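Local coordinates for protein L-lysine 6-oxidase (Marinomonas mediterranea, PDB 3WEU) that oxidises the epsilon-amino group of L-lysine with a cysteine tryptophylquinone cofactor, releasing the hydrogen peroxide that gives it antibacterial activity, at residues A[274-279]-A[289-294]; A[300-305]-A[407-412]; A[264-269]-A[429-434]; A[324-329]-A[340-345]. All coordinates share one frame; numbering follows the deposited sequence.

Contact 1: residues A[274-279]-A[289-294]; sequences DLVPDM and SDYVAN
Met279 laid over the ring of Tyr291 makes this a CH-pi contact, with the sulfur farther off as a Met-aromatic partner, between two loop pieces, the turn that follows helix 261-272 and the run leading into the short strand 293-294. Met279 CG sits 3.8 Å from the centroid of the Tyr291 ring, only 9° off its normal, and the bend at chi3 (-62°) turns the methyl CE back to lie 4.0 Å from Tyr291 CZ. The sulfur stands over the same ring, with Met279 SD 4.8 Å from the Tyr291 centroid. At the ring edge, near its plane, the backbone O of Asp278 comes within 3.4 Å of Tyr291 CD1. That carbonyl also accepts from a water, 2.7 Å from Asp278 O, which donates a second bond to Asp290 OD1. Thr408 and Phe411 of helix 407-418 touch Met279 as well, while Leu412 of that helix packs on Tyr291. Across the two loops, then, contact is carried by dispersion over an aromatic face, with a single water supplying the polar link at its exposed margin.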
loop_
_atom_site.group_PDB
_atom_site.type_symbol
_atom_site.label_atom_id
_atom_site.label_comp_id
_atom_site.label_asym_id
_atom_site.label_seq_id
_atom_site.Cartn_x
_atom_site.Cartn_y
_atom_site.Cartn_z
ATOM N N ASP A 274 23.827 -33.260 -34.437
ATOM C CA ASP A 274 24.784 -34.323 -34.712
ATOM C C ASP A 274 26.168 -34.002 -34.135
ATOM O O ASP A 274 27.188 -34.412 -34.695
ATOM C CB ASP A 274 24.885 -34.490 -36.244
ATOM C CG ASP A 274 25.343 -35.863 -36.642
ATOM O OD1 ASP A 274 24.732 -36.835 -36.125
ATOM O OD2 ASP A 274 26.272 -35.975 -37.496
ATOM N N LEU A 275 26.219 -33.284 -33.015
ATOM C CA LEU A 275 27.487 -32.875 -32.475
ATOM C C LEU A 275 28.426 -34.043 -32.151
ATOM O O LEU A 275 29.627 -33.929 -32.264
ATOM C CB LEU A 275 27.254 -31.944 -31.239
ATOM C CG LEU A 275 28.505 -31.402 -30.525
ATOM C CD1 LEU A 275 29.292 -30.491 -31.465
ATOM C CD2 LEU A 275 28.032 -30.666 -29.293
ATOM N N VAL A 276 27.883 -35.134 -31.664
ATOM C CA VAL A 276 28.625 -36.310 -31.276
ATOM C C VAL A 276 27.973 -37.587 -31.890
ATOM O O VAL A 276 27.253 -38.297 -31.238
ATOM C CB VAL A 276 28.750 -36.475 -29.741
ATOM C CG1 VAL A 276 29.785 -37.566 -29.466
ATOM C CG2 VAL A 276 29.210 -35.197 -29.069
ATOM N N PRO A 277 28.250 -37.864 -33.191
ATOM C CA PRO A 277 27.596 -38.968 -33.925
ATOM C C PRO A 277 27.716 -40.288 -33.242
ATOM O O PRO A 277 26.800 -41.081 -33.323
ATOM C CB PRO A 277 28.369 -39.013 -35.267
ATOM C CG PRO A 277 28.867 -37.611 -35.467
ATOM C CD PRO A 277 29.213 -37.123 -34.030
ATOM N N ASP A 278 28.822 -40.531 -32.544
ATOM C CA ASP A 278 28.952 -41.791 -31.794
ATOM C C ASP A 278 27.987 -41.945 -30.606
ATOM O O ASP A 278 27.775 -43.052 -30.122
ATOM C CB ASP A 278 30.381 -41.977 -31.280
ATOM C CG ASP A 278 31.393 -42.259 -32.396
ATOM O OD1 ASP A 278 30.990 -42.610 -33.506
ATOM O OD2 ASP A 278 32.592 -42.048 -32.149
ATOM N N MET A 279 27.448 -40.842 -30.098
ATOM C CA MET A 279 26.617 -40.874 -28.904
ATOM C C MET A 279 25.155 -40.973 -29.229
ATOM O O MET A 279 24.352 -41.516 -28.433
ATOM C CB MET A 279 26.832 -39.588 -28.073
ATOM C CG MET A 279 26.453 -39.818 -26.639
ATOM S SD MET A 279 26.340 -38.315 -25.644
ATOM C CE MET A 279 27.969 -37.677 -25.689
ATOM N N SER A 289 23.481 -47.089 -27.476
ATOM C CA SER A 289 23.838 -47.853 -26.281
ATOM C C SER A 289 25.232 -48.435 -26.242
ATOM O O SER A 289 25.690 -48.860 -25.179
ATOM C CB SER A 289 22.800 -48.959 -25.984
ATOM O OG SER A 289 22.678 -49.805 -27.098
ATOM N N ASP A 290 25.939 -48.462 -27.364
ATOM C CA ASP A 290 27.322 -48.860 -27.323
ATOM C C ASP A 290 28.301 -47.724 -27.042
ATOM O O ASP A 290 29.485 -47.985 -26.957
ATOM C CB ASP A 290 27.735 -49.605 -28.605
ATOM C CG ASP A 290 27.393 -48.865 -29.868
ATOM O OD1 ASP A 290 26.777 -47.774 -29.814
ATOM O OD2 ASP A 290 27.692 -49.425 -30.961
ATOM N N TYR A 291 27.820 -46.496 -26.785
ATOM C CA TYR A 291 28.714 -45.383 -26.535
ATOM C C TYR A 291 29.384 -45.555 -25.208
ATOM O O TYR A 291 28.721 -45.784 -24.193
ATOM C CB TYR A 291 27.962 -44.033 -26.541
ATOM C CG TYR A 291 28.889 -42.830 -26.327
ATOM C CD1 TYR A 291 29.556 -42.271 -27.388
ATOM C CD2 TYR A 291 29.097 -42.242 -25.030
ATOM C CE1 TYR A 291 30.413 -41.185 -27.223
ATOM C CE2 TYR A 291 29.971 -41.154 -24.868
ATOM C CZ TYR A 291 30.595 -40.616 -25.980
ATOM O OH TYR A 291 31.475 -39.559 -25.923
ATOM N N VAL A 292 30.685 -45.480 -25.187
ATOM C CA VAL A 292 31.422 -45.681 -23.936
ATOM C C VAL A 292 31.773 -44.333 -23.295
ATOM O O VAL A 292 32.493 -43.510 -23.881
ATOM C CB VAL A 292 32.723 -46.531 -24.222
ATOM C CG1 VAL A 292 33.578 -46.667 -22.981
ATOM C CG2 VAL A 292 32.357 -47.926 -24.752
ATOM N N ALA A 293 31.225 -44.035 -22.110
ATOM C CA ALA A 293 31.447 -42.745 -21.475
ATOM C C ALA A 293 32.836 -42.728 -20.893
ATOM O O ALA A 293 33.533 -43.764 -20.821
ATOM C CB ALA A 293 30.389 -42.528 -20.366
ATOM N N ASN A 294 33.246 -41.593 -20.401
ATOM C CA ASN A 294 34.526 -41.487 -19.755
ATOM C C ASN A 294 34.240 -40.965 -18.324
ATOM O O ASN A 294 33.586 -39.930 -18.164
ATOM C CB ASN A 294 35.430 -40.489 -20.473
ATOM C CG ASN A 294 36.746 -40.241 -19.717
ATOM O OD1 ASN A 294 36.981 -39.157 -19.148
ATOM N ND2 ASN A 294 37.622 -41.258 -19.717
HETATM O O HOH W 1 28.618 -45.581 -30.469
#

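Contact 2: residues A[300-305]-A[407-412]. With EDO (1,2-ethanediol), chain M.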
loop_
_atom_site.group_PDB
_atom_site.type_symbol
_atom_site.label_atom_id
_atom_site.label_comp_id
_atom_site.label_asym_id
_atom_site.label_seq_id
_atom_site.Cartn_x
_atom_site.Cartn_y
_atom_site.Cartn_z
ATOM N N LEU A 300 32.449 -37.530 -13.306
ATOM C CA LEU A 300 33.071 -36.799 -12.227
ATOM C C LEU A 300 32.601 -35.361 -12.057
ATOM O O LEU A 300 32.444 -34.959 -10.945
ATOM C CB LEU A 300 34.584 -36.857 -12.309
ATOM C CG LEU A 300 35.434 -36.092 -11.304
ATOM C CD1 LEU A 300 35.204 -36.710 -9.918
ATOM C CD2 LEU A 300 36.916 -36.187 -11.750
ATOM N N PRO A 301 32.380 -34.613 -13.117
ATOM C CA PRO A 301 31.934 -33.229 -12.883
ATOM C C PRO A 301 30.574 -33.186 -12.204
ATOM O O PRO A 301 30.321 -32.346 -11.371
ATOM C CB PRO A 301 31.847 -32.678 -14.296
ATOM C CG PRO A 301 32.934 -33.511 -15.078
ATOM C CD PRO A 301 32.652 -34.878 -14.544
ATOM N N ILE A 302 29.732 -34.144 -12.477
ATOM C CA ILE A 302 28.434 -34.159 -11.849
ATOM C C ILE A 302 28.593 -34.380 -10.341
ATOM O O ILE A 302 28.031 -33.694 -9.467
ATOM C CB ILE A 302 27.534 -35.216 -12.474
ATOM C CG1 ILE A 302 27.249 -34.823 -13.895
ATOM C CG2 ILE A 302 26.227 -35.303 -11.674
ATOM C CD1 ILE A 302 26.585 -35.921 -14.685
ATOM N N ILE A 303 29.425 -35.326 -9.998
ATOM C CA ILE A 303 29.679 -35.634 -8.624
ATOM C C ILE A 303 30.336 -34.469 -7.896
ATOM O O ILE A 303 29.955 -34.146 -6.777
ATOM C CB ILE A 303 30.617 -36.859 -8.553
ATOM C CG1 ILE A 303 29.964 -38.095 -9.194
ATOM C CG2 ILE A 303 30.982 -37.126 -7.147
ATOM C CD1 ILE A 303 30.931 -39.266 -9.375
ATOM N N GLN A 304 31.307 -33.823 -8.540
ATOM C CA GLN A 304 31.973 -32.667 -7.934
ATOM C C GLN A 304 30.953 -31.523 -7.753
ATOM O O GLN A 304 30.980 -30.848 -6.754
ATOM C CB GLN A 304 33.144 -32.122 -8.803
ATOM C CG GLN A 304 34.281 -33.111 -8.947
ATOM C CD GLN A 304 35.366 -32.658 -9.925
ATOM O OE1 GLN A 304 35.132 -32.100 -11.043
ATOM N NE2 GLN A 304 36.540 -32.969 -9.552
ATOM N N ARG A 305 30.075 -31.287 -8.734
ATOM C CA ARG A 305 29.128 -30.161 -8.616
ATOM C C ARG A 305 28.211 -30.428 -7.422
ATOM O O ARG A 305 28.035 -29.559 -6.588
ATOM C CB ARG A 305 28.378 -30.001 -9.926
ATOM C CG ARG A 305 29.251 -29.473 -11.016
ATOM C CD ARG A 305 28.681 -29.791 -12.358
ATOM N NE ARG A 305 29.597 -29.405 -13.411
ATOM C CZ ARG A 305 29.186 -29.257 -14.671
ATOM N NH1 ARG A 305 27.904 -29.465 -14.976
ATOM N NH2 ARG A 305 30.034 -28.864 -15.627
ATOM N N ALA A 407 19.102 -34.596 -20.670
ATOM C CA ALA A 407 18.993 -35.919 -21.258
ATOM C C ALA A 407 20.355 -36.507 -21.595
ATOM O O ALA A 407 20.567 -37.697 -21.405
ATOM C CB ALA A 407 18.110 -35.882 -22.496
ATOM N N THR A 408 21.297 -35.649 -21.938
ATOM C CA THR A 408 22.653 -36.116 -22.275
ATOM C C THR A 408 23.458 -36.479 -21.035
ATOM O O THR A 408 24.070 -37.560 -20.961
ATOM C CB THR A 408 23.348 -35.143 -23.242
ATOM O OG1 THR A 408 22.524 -35.061 -24.430
ATOM C CG2 THR A 408 24.793 -35.596 -23.562
ATOM N N GLN A 409 23.382 -35.620 -19.984
ATOM C CA GLN A 409 24.004 -36.002 -18.752
ATOM C C GLN A 409 23.484 -37.316 -18.280
ATOM O O GLN A 409 24.220 -38.155 -17.796
ATOM C CB GLN A 409 23.766 -34.942 -17.688
ATOM C CG GLN A 409 24.385 -33.611 -17.971
ATOM C CD GLN A 409 23.988 -32.571 -16.922
ATOM O OE1 GLN A 409 22.778 -32.310 -16.709
ATOM N NE2 GLN A 409 24.980 -32.040 -16.219
ATOM N N LEU A 410 22.186 -37.496 -18.354
ATOM C CA LEU A 410 21.607 -38.706 -17.755
ATOM C C LEU A 410 21.931 -39.947 -18.598
ATOM O O LEU A 410 22.227 -41.034 -18.057
ATOM C CB LEU A 410 20.127 -38.518 -17.593
ATOM C CG LEU A 410 19.382 -39.660 -16.955
ATOM C CD1 LEU A 410 19.708 -39.768 -15.461
ATOM C CD2 LEU A 410 17.874 -39.591 -17.143
ATOM N N PHE A 411 21.968 -39.777 -19.919
ATOM C CA PHE A 411 22.394 -40.871 -20.782
ATOM C C PHE A 411 23.819 -41.362 -20.381
ATOM O O PHE A 411 24.097 -42.540 -20.207
ATOM C CB PHE A 411 22.419 -40.437 -22.243
ATOM C CG PHE A 411 23.118 -41.417 -23.101
ATOM C CD1 PHE A 411 22.564 -42.665 -23.273
ATOM C CD2 PHE A 411 24.371 -41.159 -23.580
ATOM C CE1 PHE A 411 23.217 -43.638 -24.010
ATOM C CE2 PHE A 411 25.034 -42.110 -24.315
ATOM C CZ PHE A 411 24.468 -43.371 -24.526
ATOM N N LEU A 412 24.716 -40.418 -20.221
ATOM C CA LEU A 412 26.063 -40.741 -19.849
ATOM C C LEU A 412 26.166 -41.367 -18.478
ATOM O O LEU A 412 26.914 -42.334 -18.267
ATOM C CB LEU A 412 26.955 -39.514 -20.011
ATOM C CG LEU A 412 27.144 -38.916 -21.396
ATOM C CD1 LEU A 412 27.775 -37.539 -21.419
ATOM C CD2 LEU A 412 28.035 -39.813 -22.227
HETATM C C1 EDO M . 33.740 -29.306 -14.420
HETATM O O1 EDO M . 32.952 -28.773 -15.496
HETATM C C2 EDO M . 33.525 -28.420 -13.244
HETATM O O2 EDO M . 32.293 -28.879 -12.758
#
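Ile302 and Gln409 meet where helix 295-308 passes helix 407-418: the end of the isoleucine side chain, CD1, rests 4.2 Å from Gln409 CB. One turn along, Arg305 approaches the same glutamine, its NH1 4.1 Å from Gln409 NE2. Their side chains run at about a right angle to each other and the guanidinium and amide planes are 56° apart. Two nitrogen donors have no bond to give each other, and both instead turn to the carbonyl O of Ile258. The Arg305 chain runs extended from CG to NE (chi3 -174°), which carries the guanidinium out to that carbonyl. The NH1 of Arg305 has a salt bridge to Asp263 besides, and Gln409 OE1 is held by Ser259 OG. At the guanidinium edge lies a molecule of 1,2-ethanediol, probably from the crystallisation liquor. Arg305 NE donates to its O2 over 2.8 Å in a nearly straight bond (177°), and NH2 of Arg305 reaches its O1 at 2.9 Å. Between the two segments the apolar touch is that of Ile302 on Gln409, and their buried polar ends share a backbone acceptor. With Asp263 beside it, the arginine's positive charge is probably well compensated.

Contact 3: residues A[264-269]-A[429-434]; sequences TCFDVG and YPVSDM
With CG anti to the backbone N (chi1 -175°), Phe266 swings its ring off helix 261-272 toward the loop before helix 433-439, where Tyr429, its own CG anti to the carbonyl carbon (chi1 -68°), offers a ring face. The corner of the phenylalanine does the touching: Phe266 CZ stands 3.4 Å above the tyrosine plane, over its centre, and is 3.5 Å from Tyr429 CE2. The ring planes make 43°, an oblique pairing with centroids 4.5 Å apart. Near the plane of the Phe266 ring, at its edge, Val431 CG2 lies 4.3 Å from Phe266 CD1. Between Tyr429 and Val431, Pro430 centres an inverse gamma turn, and Ser432 then opens the helix as its N-cap, OG accepting from Met434 N at 3.1 Å. The tyrosine hydroxyl is bonded to Asp298, while Arg297 makes a cation-pi contact with the ring. Tyr429 therefore works in two ways: its ring provides an apolar seat for Phe266, and its hydroxyl and pi system tie the loop to the start of helix 295-308.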
loop_
_atom_site.group_PDB
_atom_site.type_symbol
_atom_site.label_atom_id
_atom_site.label_comp_id
_atom_site.label_asym_id
_atom_site.label_seq_id
_atom_site.Cartn_x
_atom_site.Cartn_y
_atom_site.Cartn_z
ATOM N N THR A 264 23.410 -27.391 -21.330
ATOM C CA THR A 264 22.211 -27.192 -22.147
ATOM C C THR A 264 22.582 -27.171 -23.633
ATOM O O THR A 264 21.985 -27.902 -24.480
ATOM C CB THR A 264 21.449 -25.936 -21.768
ATOM O OG1 THR A 264 21.010 -26.030 -20.408
ATOM C CG2 THR A 264 20.237 -25.736 -22.705
ATOM N N CYS A 265 23.566 -26.339 -23.975
ATOM C CA CYS A 265 23.976 -26.205 -25.381
ATOM C C CYS A 265 24.496 -27.536 -25.923
ATOM O O CYS A 265 24.188 -27.876 -27.069
ATOM C CB CYS A 265 25.002 -25.067 -25.590
ATOM S SG CYS A 265 24.250 -23.460 -25.343
ATOM N N PHE A 266 25.293 -28.269 -25.126
ATOM C CA PHE A 266 25.824 -29.546 -25.498
ATOM C C PHE A 266 24.692 -30.551 -25.781
ATOM O O PHE A 266 24.668 -31.205 -26.799
ATOM C CB PHE A 266 26.767 -30.077 -24.379
ATOM C CG PHE A 266 27.464 -31.336 -24.732
ATOM C CD1 PHE A 266 28.439 -31.319 -25.723
ATOM C CD2 PHE A 266 27.086 -32.560 -24.192
ATOM C CE1 PHE A 266 29.042 -32.506 -26.123
ATOM C CE2 PHE A 266 27.719 -33.722 -24.550
ATOM C CZ PHE A 266 28.720 -33.704 -25.508
ATOM N N ASP A 267 23.729 -30.633 -24.861
ATOM C CA ASP A 267 22.607 -31.575 -25.008
ATOM C C ASP A 267 21.798 -31.266 -26.275
ATOM O O ASP A 267 21.475 -32.177 -27.039
ATOM C CB ASP A 267 21.725 -31.434 -23.765
ATOM C CG ASP A 267 20.431 -32.201 -23.835
ATOM O OD1 ASP A 267 20.483 -33.429 -24.087
ATOM O OD2 ASP A 267 19.389 -31.540 -23.567
ATOM N N VAL A 268 21.460 -30.001 -26.472
ATOM C CA VAL A 268 20.811 -29.560 -27.683
ATOM C C VAL A 268 21.613 -29.966 -28.907
ATOM O O VAL A 268 21.038 -30.487 -29.920
ATOM C CB VAL A 268 20.535 -28.044 -27.657
ATOM C CG1 VAL A 268 20.068 -27.531 -29.019
ATOM C CG2 VAL A 268 19.511 -27.682 -26.646
ATOM N N GLY A 269 22.912 -29.794 -28.815
ATOM C CA GLY A 269 23.830 -30.131 -29.895
ATOM C C GLY A 269 23.841 -31.601 -30.275
ATOM O O GLY A 269 23.841 -31.987 -31.486
ATOM N N TYR A 429 35.250 -33.469 -26.448
ATOM C CA TYR A 429 34.264 -33.304 -27.476
ATOM C C TYR A 429 34.669 -32.168 -28.399
ATOM O O TYR A 429 35.486 -31.310 -28.026
ATOM C CB TYR A 429 32.962 -32.937 -26.760
ATOM C CG TYR A 429 32.383 -34.064 -25.918
ATOM C CD1 TYR A 429 32.022 -35.247 -26.504
ATOM C CD2 TYR A 429 32.132 -33.913 -24.534
ATOM C CE1 TYR A 429 31.487 -36.274 -25.770
ATOM C CE2 TYR A 429 31.562 -34.950 -23.826
ATOM C CZ TYR A 429 31.237 -36.114 -24.415
ATOM O OH TYR A 429 30.745 -37.258 -23.703
ATOM N N PRO A 430 34.070 -32.122 -29.575
ATOM C CA PRO A 430 34.347 -31.037 -30.528
ATOM C C PRO A 430 33.657 -29.724 -30.175
ATOM O O PRO A 430 32.841 -29.264 -30.905
ATOM C CB PRO A 430 33.838 -31.593 -31.864
ATOM C CG PRO A 430 32.860 -32.656 -31.502
ATOM C CD PRO A 430 33.300 -33.228 -30.184
ATOM N N VAL A 431 34.027 -29.150 -29.041
ATOM C CA VAL A 431 33.484 -27.917 -28.512
ATOM C C VAL A 431 34.713 -27.217 -27.962
ATOM O O VAL A 431 35.476 -27.796 -27.196
ATOM C CB VAL A 431 32.512 -28.196 -27.338
ATOM C CG1 VAL A 431 32.018 -26.944 -26.739
ATOM C CG2 VAL A 431 31.319 -29.002 -27.865
ATOM N N SER A 432 34.936 -25.989 -28.353
ATOM C CA SER A 432 36.040 -25.215 -27.809
ATOM C C SER A 432 35.889 -25.012 -26.315
ATOM O O SER A 432 34.818 -24.704 -25.845
ATOM C CB SER A 432 36.036 -23.833 -28.516
ATOM O OG SER A 432 36.901 -22.939 -27.858
ATOM N N ASP A 433 36.995 -25.065 -25.563
ATOM C CA ASP A 433 36.989 -24.625 -24.167
ATOM C C ASP A 433 36.548 -23.230 -23.914
ATOM O O ASP A 433 35.962 -22.915 -22.881
ATOM C CB ASP A 433 38.399 -24.734 -23.577
ATOM C CG ASP A 433 38.788 -26.148 -23.316
ATOM O OD1 ASP A 433 37.892 -27.059 -23.330
ATOM O OD2 ASP A 433 39.995 -26.352 -23.056
ATOM N N MET A 434 36.825 -22.333 -24.862
ATOM C CA MET A 434 36.407 -20.936 -24.675
ATOM C C MET A 434 34.878 -20.777 -24.736
ATOM O O MET A 434 34.259 -19.930 -24.011
ATOM C CB MET A 434 37.043 -20.095 -25.769
ATOM C CG MET A 434 38.568 -20.142 -25.719
ATOM S SD MET A 434 39.172 -19.025 -27.065
ATOM C CE MET A 434 38.514 -17.557 -26.388
#

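Contact 4: residues A[324-329]-A[340-345]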
loop_
_atom_site.group_PDB
_atom_site.type_symbol
_atom_site.label_atom_id
_atom_site.label_comp_id
_atom_site.label_asym_id
_atom_site.label_seq_id
_atom_site.Cartn_x
_atom_site.Cartn_y
_atom_site.Cartn_z
ATOM N N PHE A 324 31.850 -41.561 -2.137
ATOM C CA PHE A 324 32.728 -42.690 -2.490
ATOM C C PHE A 324 32.571 -43.818 -1.443
ATOM O O PHE A 324 33.519 -44.365 -0.841
ATOM C CB PHE A 324 34.203 -42.227 -2.704
ATOM C CG PHE A 324 34.410 -41.359 -3.940
ATOM C CD1 PHE A 324 34.123 -39.940 -3.903
ATOM C CD2 PHE A 324 34.897 -41.933 -5.130
ATOM C CE1 PHE A 324 34.287 -39.123 -5.043
ATOM C CE2 PHE A 324 35.058 -41.112 -6.273
ATOM C CZ PHE A 324 34.745 -39.722 -6.218
ATOM N N GLN A 325 31.316 -44.125 -1.177
ATOM C CA GLN A 325 31.035 -45.196 -0.220
ATOM C C GLN A 325 31.394 -46.486 -0.952
ATOM O O GLN A 325 31.650 -47.466 -0.313
ATOM C CB GLN A 325 29.594 -45.124 0.351
ATOM C CG GLN A 325 28.475 -45.434 -0.592
ATOM C CD GLN A 325 28.168 -44.371 -1.677
ATOM O OE1 GLN A 325 29.074 -43.796 -2.346
ATOM N NE2 GLN A 325 26.916 -44.107 -1.831
ATOM N N PHE A 326 31.401 -46.454 -2.288
ATOM C CA PHE A 326 31.947 -47.534 -3.078
ATOM C C PHE A 326 32.745 -46.818 -4.135
ATOM O O PHE A 326 32.717 -45.611 -4.235
ATOM C CB PHE A 326 30.876 -48.473 -3.704
ATOM C CG PHE A 326 29.885 -47.779 -4.633
ATOM C CD1 PHE A 326 30.099 -47.730 -6.010
ATOM C CD2 PHE A 326 28.717 -47.144 -4.132
ATOM C CE1 PHE A 326 29.165 -47.068 -6.877
ATOM C CE2 PHE A 326 27.818 -46.510 -4.987
ATOM C CZ PHE A 326 28.012 -46.529 -6.354
ATOM N N ASP A 327 33.465 -47.581 -4.904
ATOM C CA ASP A 327 34.345 -47.061 -5.878
ATOM C C ASP A 327 33.669 -46.670 -7.186
ATOM O O ASP A 327 33.297 -47.542 -7.985
ATOM C CB ASP A 327 35.454 -48.112 -6.135
ATOM C CG ASP A 327 36.629 -47.516 -6.927
ATOM O OD1 ASP A 327 36.555 -46.341 -7.426
ATOM O OD2 ASP A 327 37.639 -48.240 -7.052
ATOM N N TYR A 328 33.511 -45.364 -7.428
ATOM C CA TYR A 328 32.811 -44.867 -8.609
ATOM C C TYR A 328 33.594 -45.221 -9.898
ATOM O O TYR A 328 32.995 -45.267 -10.973
ATOM C CB TYR A 328 32.456 -43.342 -8.531
ATOM C CG TYR A 328 31.592 -42.940 -7.317
ATOM C CD1 TYR A 328 30.663 -43.826 -6.717
ATOM C CD2 TYR A 328 31.782 -41.736 -6.675
ATOM C CE1 TYR A 328 29.933 -43.449 -5.570
ATOM C CE2 TYR A 328 31.026 -41.356 -5.553
ATOM C CZ TYR A 328 30.141 -42.177 -5.023
ATOM O OH TYR A 328 29.490 -41.748 -3.925
ATOM N N ARG A 329 34.896 -45.535 -9.812
ATOM C CA ARG A 329 35.700 -45.798 -10.990
ATOM C C ARG A 329 35.723 -47.271 -11.320
ATOM O O ARG A 329 36.195 -47.650 -12.360
ATOM C CB ARG A 329 37.147 -45.284 -10.774
ATOM C CG ARG A 329 37.216 -43.758 -10.735
ATOM C CD ARG A 329 38.660 -43.203 -10.481
ATOM N NE ARG A 329 38.681 -41.718 -10.499
ATOM C CZ ARG A 329 38.377 -40.922 -9.458
ATOM N NH1 ARG A 329 38.043 -41.412 -8.267
ATOM N NH2 ARG A 329 38.350 -39.583 -9.614
ATOM N N MET A 340 24.271 -49.107 -10.493
ATOM C CA MET A 340 22.893 -49.057 -10.939
ATOM C C MET A 340 21.963 -48.453 -9.841
ATOM O O MET A 340 21.004 -47.732 -10.154
ATOM C CB MET A 340 22.397 -50.444 -11.265
ATOM C CG MET A 340 22.939 -51.048 -12.515
ATOM S SD MET A 340 22.374 -50.221 -13.993
ATOM C CE MET A 340 20.683 -50.131 -13.722
ATOM N N LYS A 341 22.236 -48.792 -8.594
ATOM C CA LYS A 341 21.469 -48.244 -7.488
ATOM C C LYS A 341 21.654 -46.714 -7.486
ATOM O O LYS A 341 20.684 -46.010 -7.344
ATOM C CB LYS A 341 21.879 -48.797 -6.185
ATOM C CG LYS A 341 20.851 -48.524 -5.083
ATOM C CD LYS A 341 21.361 -49.096 -3.778
ATOM C CE LYS A 341 20.327 -49.819 -2.910
ATOM N NZ LYS A 341 18.983 -49.265 -3.128
ATOM N N TYR A 342 22.888 -46.226 -7.644
ATOM C CA TYR A 342 23.221 -44.795 -7.670
ATOM C C TYR A 342 22.436 -44.120 -8.807
ATOM O O TYR A 342 21.734 -43.147 -8.621
ATOM C CB TYR A 342 24.757 -44.661 -7.867
ATOM C CG TYR A 342 25.355 -43.287 -7.907
ATOM C CD1 TYR A 342 25.056 -42.384 -8.921
ATOM C CD2 TYR A 342 26.271 -42.882 -6.926
ATOM C CE1 TYR A 342 25.633 -41.098 -8.957
ATOM C CE2 TYR A 342 26.809 -41.599 -6.949
ATOM C CZ TYR A 342 26.510 -40.724 -7.971
ATOM O OH TYR A 342 27.049 -39.453 -7.965
ATOM N N TYR A 343 22.499 -44.706 -9.998
ATOM C CA TYR A 343 21.807 -44.195 -11.144
ATOM C C TYR A 343 20.279 -44.203 -11.013
ATOM O O TYR A 343 19.605 -43.264 -11.420
ATOM C CB TYR A 343 22.166 -45.063 -12.380
ATOM C CG TYR A 343 21.335 -44.740 -13.590
ATOM C CD1 TYR A 343 21.586 -43.638 -14.356
ATOM C CD2 TYR A 343 20.283 -45.554 -13.982
ATOM C CE1 TYR A 343 20.819 -43.348 -15.509
ATOM C CE2 TYR A 343 19.520 -45.286 -15.105
ATOM C CZ TYR A 343 19.795 -44.164 -15.876
ATOM O OH TYR A 343 19.005 -43.839 -16.974
ATOM N N ASN A 344 19.769 -45.260 -10.413
ATOM C CA ASN A 344 18.312 -45.411 -10.309
ATOM C C ASN A 344 17.714 -44.449 -9.299
ATOM O O ASN A 344 16.506 -44.306 -9.246
ATOM C CB ASN A 344 17.929 -46.831 -10.001
ATOM C CG ASN A 344 18.018 -47.733 -11.214
ATOM O OD1 ASN A 344 17.713 -47.316 -12.327
ATOM N ND2 ASN A 344 18.179 -49.015 -10.947
ATOM N N TYR A 345 18.561 -43.740 -8.528
ATOM C CA TYR A 345 18.063 -42.657 -7.694
ATOM C C TYR A 345 17.929 -41.330 -8.398
ATOM O O TYR A 345 17.392 -40.346 -7.794
ATOM C CB TYR A 345 18.970 -42.509 -6.477
ATOM C CG TYR A 345 18.746 -43.503 -5.343
ATOM C CD1 TYR A 345 17.439 -43.802 -4.861
ATOM C CD2 TYR A 345 19.815 -44.120 -4.711
ATOM C CE1 TYR A 345 17.253 -44.675 -3.751
ATOM C CE2 TYR A 345 19.629 -44.999 -3.625
ATOM C CZ TYR A 345 18.370 -45.223 -3.140
ATOM O OH TYR A 345 18.199 -46.013 -2.105
#
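Tyr342, on helix 336-344, points an edge at the face of Tyr328 in a T-shaped pair, with centroids 5.3 Å apart and planes at 69°. Tyr342 CE2 lies 3.9 Å from Tyr328 CE1. The apolar contact beside it brings Phe326 CZ to within 4.0 Å of Tyr342 CB, the helix residue arriving at the edge of the phenylalanine ring. Within the loop, Phe326 has its CG between the backbone N and the carbonyl carbon (chi1 59°), an arrangement in which one face of its ring lies against Tyr328 CE1.

Hydrogen bonds then fix the tyrosines. Tyr328 OH donates to Gln325 OE1 over 2.6 Å, in the carbonyl plane on a lone pair, and the same Tyr328 OH accepts from Phe324 N at 3.0 Å. Tyr342 OH is bonded to the carbonyl O of Phe321, and Trp416 and Phe321 add edge-to-face partners to its ring. Separately, Asp327 OD1 accepts from Arg329 N, met from above the carboxylate plane, in an Asx turn that shapes the loop. The whole is a small aromatic cluster, joining an irregular loop to the helix that follows it.

How the contacts relate
Contacts 2 and 4 are buried, contact 1 is partly so and contact 3 lies at the surface. Helix 407-418 joins the first three: contact 2 uses it directly, while its Thr408 bonds to Asp267 of contact 3 (OG1 to OD1, 2.6 Å) and its Leu412 packs on Ala293 of contact 1. Tyr291 and Tyr429 meet weakly through their hydroxyls, linking contacts 1 and 3. Helix 295-308 bridges to contact 4, where its Ile303 touches both Tyr328 and Tyr342; contacts 3 and 4 stay about 13 Å apart at their nearest atoms. Aromatic rings dominate 1, 3 and 4, whereas contact 2 combines an aliphatic touch with a polar network.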